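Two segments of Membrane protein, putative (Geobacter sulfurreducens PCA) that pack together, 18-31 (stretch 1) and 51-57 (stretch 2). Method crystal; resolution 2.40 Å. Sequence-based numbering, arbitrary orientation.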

# COMPACT_ATOMS: atom_id res chain seq x y z
N LEU A 18 -8.78 -3.96 -5.93
CA LEU A 18 -8.77 -2.59 -6.37
C LEU A 18 -7.53 -1.86 -5.86
O LEU A 18 -6.88 -1.17 -6.61
CB LEU A 18 -10.05 -1.88 -5.92
CG LEU A 18 -10.08 -0.36 -6.14
CD1 LEU A 18 -9.96 0.01 -7.65
CD2 LEU A 18 -11.34 0.19 -5.44
N GLN A 19 -7.21 -2.05 -4.58
CA GLN A 19 -6.01 -1.47 -3.96
C GLN A 19 -4.70 -1.71 -4.71
O GLN A 19 -3.89 -0.80 -4.89
CB GLN A 19 -5.88 -2.02 -2.56
CG GLN A 19 -4.85 -1.33 -1.72
CD GLN A 19 -5.22 0.13 -1.38
OE1 GLN A 19 -6.24 0.40 -0.71
NE2 GLN A 19 -4.37 1.08 -1.84
N ILE A 20 -4.49 -2.96 -5.10
CA ILE A 20 -3.30 -3.43 -5.80
C ILE A 20 -3.23 -2.83 -7.19
O ILE A 20 -2.16 -2.43 -7.65
CB ILE A 20 -3.30 -4.99 -5.92
CG1 ILE A 20 -3.19 -5.64 -4.52
CG2 ILE A 20 -2.16 -5.45 -6.84
CD1 ILE A 20 -3.69 -7.12 -4.42
N ILE A 21 -4.38 -2.78 -7.87
CA ILE A 21 -4.47 -2.10 -9.13
C ILE A 21 -3.98 -0.65 -8.96
O ILE A 21 -3.08 -0.20 -9.70
CB ILE A 21 -5.92 -2.19 -9.70
CG1 ILE A 21 -6.20 -3.56 -10.33
CG2 ILE A 21 -6.17 -1.15 -10.80
CD1 ILE A 21 -7.68 -3.78 -10.62
N MSE A 22 -4.54 0.08 -7.97
CA MSE A 22 -4.18 1.51 -7.78
C MSE A 22 -2.73 1.67 -7.45
O MSE A 22 -2.03 2.43 -8.08
CB MSE A 22 -4.98 2.17 -6.67
CG MSE A 22 -6.45 2.17 -6.92
SE MSE A 22 -7.56 3.23 -5.62
CE MSE A 22 -7.30 2.22 -3.93
N ASP A 23 -2.27 0.95 -6.44
CA ASP A 23 -0.86 1.01 -6.05
C ASP A 23 0.10 0.72 -7.21
O ASP A 23 1.12 1.36 -7.31
CB ASP A 23 -0.59 0.04 -4.88
CG ASP A 23 -1.09 0.58 -3.50
OD1 ASP A 23 -1.84 1.57 -3.41
OD2 ASP A 23 -0.73 -0.00 -2.49
N ASP A 24 -0.21 -0.30 -8.03
CA ASP A 24 0.68 -0.68 -9.15
C ASP A 24 0.70 0.42 -10.17
O ASP A 24 1.72 0.75 -10.74
CB ASP A 24 0.23 -1.99 -9.86
CG ASP A 24 0.46 -3.24 -9.03
OD1 ASP A 24 1.14 -3.14 -7.97
OD2 ASP A 24 -0.05 -4.32 -9.45
N LEU A 25 -0.46 1.01 -10.43
CA LEU A 25 -0.51 2.08 -11.42
C LEU A 25 0.31 3.28 -11.01
O LEU A 25 1.07 3.79 -11.79
CB LEU A 25 -1.96 2.45 -11.78
CG LEU A 25 -2.61 1.42 -12.76
CD1 LEU A 25 -4.13 1.52 -12.85
CD2 LEU A 25 -1.99 1.48 -14.16
N LEU A 26 0.20 3.72 -9.76
CA LEU A 26 1.03 4.84 -9.28
C LEU A 26 2.53 4.50 -9.31
O LEU A 26 3.33 5.31 -9.73
CB LEU A 26 0.65 5.26 -7.87
CG LEU A 26 -0.76 5.73 -7.55
CD1 LEU A 26 -0.90 6.20 -6.01
CD2 LEU A 26 -1.23 6.80 -8.53
N ASN A 27 2.91 3.31 -8.85
CA ASN A 27 4.31 2.82 -8.97
C ASN A 27 4.81 2.87 -10.40
O ASN A 27 5.93 3.27 -10.66
CB ASN A 27 4.44 1.39 -8.43
CG ASN A 27 4.15 1.27 -6.88
OD1 ASN A 27 4.25 2.24 -6.10
ND2 ASN A 27 3.83 0.05 -6.45
N LEU A 28 3.99 2.46 -11.37
CA LEU A 28 4.46 2.49 -12.79
C LEU A 28 4.60 3.93 -13.29
O LEU A 28 5.56 4.30 -13.97
CB LEU A 28 3.52 1.69 -13.69
CG LEU A 28 3.40 0.16 -13.54
CD1 LEU A 28 2.22 -0.30 -14.37
CD2 LEU A 28 4.64 -0.64 -13.94
N LEU A 29 3.66 4.77 -12.92
CA LEU A 29 3.72 6.22 -13.22
C LEU A 29 5.02 6.85 -12.71
O LEU A 29 5.66 7.62 -13.41
CB LEU A 29 2.56 6.87 -12.51
CG LEU A 29 1.82 8.11 -12.97
CD1 LEU A 29 1.29 8.85 -11.67
CD2 LEU A 29 2.60 8.97 -13.84
N LEU A 30 5.41 6.53 -11.47
CA LEU A 30 6.60 7.16 -10.88
C LEU A 30 7.85 6.61 -11.54
O LEU A 30 8.75 7.36 -11.82
CB LEU A 30 6.63 7.06 -9.33
CG LEU A 30 6.05 8.30 -8.65
CD1 LEU A 30 4.67 8.59 -9.23
CD2 LEU A 30 5.99 8.25 -7.07
N LYS A 31 7.86 5.33 -11.87
CA LYS A 31 8.93 4.75 -12.70
C LYS A 31 9.11 5.47 -14.06
O LYS A 31 10.22 5.74 -14.47
CB LYS A 31 8.67 3.27 -12.97
CG LYS A 31 9.33 2.30 -12.01
CD LYS A 31 10.51 1.55 -12.64
CE LYS A 31 10.10 0.66 -13.88
NZ LYS A 31 8.81 -0.14 -13.73
N VAL A 51 -7.21 9.67 1.60
CA VAL A 51 -6.06 8.98 1.00
C VAL A 51 -6.21 7.46 1.02
O VAL A 51 -6.32 6.82 2.10
CB VAL A 51 -4.74 9.32 1.70
CG1 VAL A 51 -3.61 8.55 1.03
CG2 VAL A 51 -4.51 10.85 1.68
N ARG A 52 -6.26 6.89 -0.20
CA ARG A 52 -6.44 5.44 -0.37
C ARG A 52 -5.26 4.77 -1.06
O ARG A 52 -5.14 3.58 -1.01
CB ARG A 52 -7.73 5.18 -1.15
CG ARG A 52 -9.00 5.67 -0.45
CD ARG A 52 -9.03 5.28 1.04
NE ARG A 52 -10.35 5.35 1.61
CZ ARG A 52 -10.66 4.97 2.84
NH1 ARG A 52 -9.72 4.49 3.63
NH2 ARG A 52 -11.90 5.08 3.29
N SER A 53 -4.39 5.52 -1.70
CA SER A 53 -3.25 4.94 -2.37
C SER A 53 -2.25 6.02 -2.62
O SER A 53 -2.60 7.15 -2.80
CB SER A 53 -3.69 4.33 -3.71
OG SER A 53 -2.59 3.80 -4.41
N TYR A 54 -0.98 5.68 -2.64
CA TYR A 54 0.08 6.67 -2.88
C TYR A 54 1.39 5.95 -3.22
O TYR A 54 1.58 4.81 -2.85
CB TYR A 54 0.26 7.56 -1.64
CG TYR A 54 0.92 6.85 -0.53
CD1 TYR A 54 0.20 6.31 0.53
CD2 TYR A 54 2.30 6.69 -0.55
CE1 TYR A 54 0.86 5.63 1.56
CE2 TYR A 54 2.96 6.02 0.43
CZ TYR A 54 2.25 5.49 1.48
OH TYR A 54 3.01 4.86 2.42
N SER A 55 2.27 6.62 -3.94
CA SER A 55 3.58 6.06 -4.27
C SER A 55 4.60 7.19 -4.15
O SER A 55 4.25 8.32 -4.29
CB SER A 55 3.59 5.42 -5.67
OG SER A 55 4.86 4.81 -5.98
N GLY A 56 5.85 6.87 -3.85
CA GLY A 56 6.86 7.88 -3.59
C GLY A 56 6.87 8.30 -2.12
O GLY A 56 6.07 7.82 -1.30
N LYS A 57 7.75 9.23 -1.79
CA LYS A 57 7.90 9.70 -0.42
C LYS A 57 7.36 11.11 -0.27
O LYS A 57 7.32 11.84 -1.22
CB LYS A 57 9.37 9.59 0.04
CG LYS A 57 10.44 9.85 -1.05
CD LYS A 57 11.87 9.71 -0.50
CE LYS A 57 12.81 10.75 -1.12
NZ LYS A 57 14.21 10.22 -1.27
O HOH W 1 -0.62 2.77 -0.91

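Stretch 1 is helical throughout, and stretch 2 is largely a β-strand. The two run in nearly the same direction. Their axes lie 24° apart and approach to 7.4 Å. That is close for a helix and a strand, and the strand residues facing the helix here are two small serines. Asp 23 CA and Ser 53 CA are 5.9 Å apart. Leu 26 CA and Ser 55 CA are 5.8 Å apart. Together the two stretches bury 425 Å².

Ser 55 and Ser 53 cover the most surface. In an extended strand, alternate residues face the same way, and both serines point their CA-to-CB bonds toward the helix. The CA-to-CB bond of Tyr 54, between them, points away. Both serines adopt the t rotamer, and each donates a hydrogen bond to the helix.

Ser 55 OG donates to Asn 27 OD1 at 2.6 Å. The CA-to-CB bond of Asn 27 points sideways to the strand, but the end of its side chain comes nearer and brings the amide oxygen to the hydroxyl. Ser 55 also meets two leucines. Ser 55 CB lies 3.7 Å from Leu 26 CB, a plain van der Waals contact. Leu 30 CD2 rests 3.3 Å from Ser 55 O and 3.8 Å from Ser 55 OG. The serine thus bonds to one helix residue while it packs against two leucines.

Ser 53 repeats the pattern nearer the start of the helix. Ser 53 OG donates to Asp 23 OD1 at 2.6 Å. The short distance suits a hydroxyl donating to a carboxylate. Ser 53 OG also lies 3.7 Å from Met 22 CB and 3.3 Å from Leu 26 CD1, so the polar bond is flanked by hydrocarbon. Met 22 is a selenomethionine. Met 22 CE reaches Arg 52 CB at 4.1 Å.

Asp 23 OD1 collects further donors. Gln 19 NE2, one turn earlier in the helix, donates to Asp 23 OD1 at 3.0 Å. Water 1 also donates to Asp 23 OD1, at 3.0 Å. Water 1 accepts a weak bond from Tyr 54 N at 3.4 Å, which links the carboxylate to the strand backbone. Gln 19 NE2 makes a second bond, to Arg 52 O, at 2.7 Å and nearly straight at 165°. One amide group thus serves both the helix carboxylate and a strand carbonyl. The Arg 52 side chain leads away and finds its partners elsewhere in the structure.

Leu 26 covers the most surface on the helix side. Its CA-to-CB bond points toward the strand, and Leu 26 CD1 lies 3.3 Å from Tyr 54 CA. Leu 26 spans the strand from Ser 53 to Ser 55. Leu 30 follows one turn later, with Leu 30 CD2 3.5 Å from Gly 56 N. A CB on Gly 56 would sit 2.8 Å from Leu 30 CD2, which is a clash. The backbone angles of Gly 56, 87/-179, by themselves call for glycine.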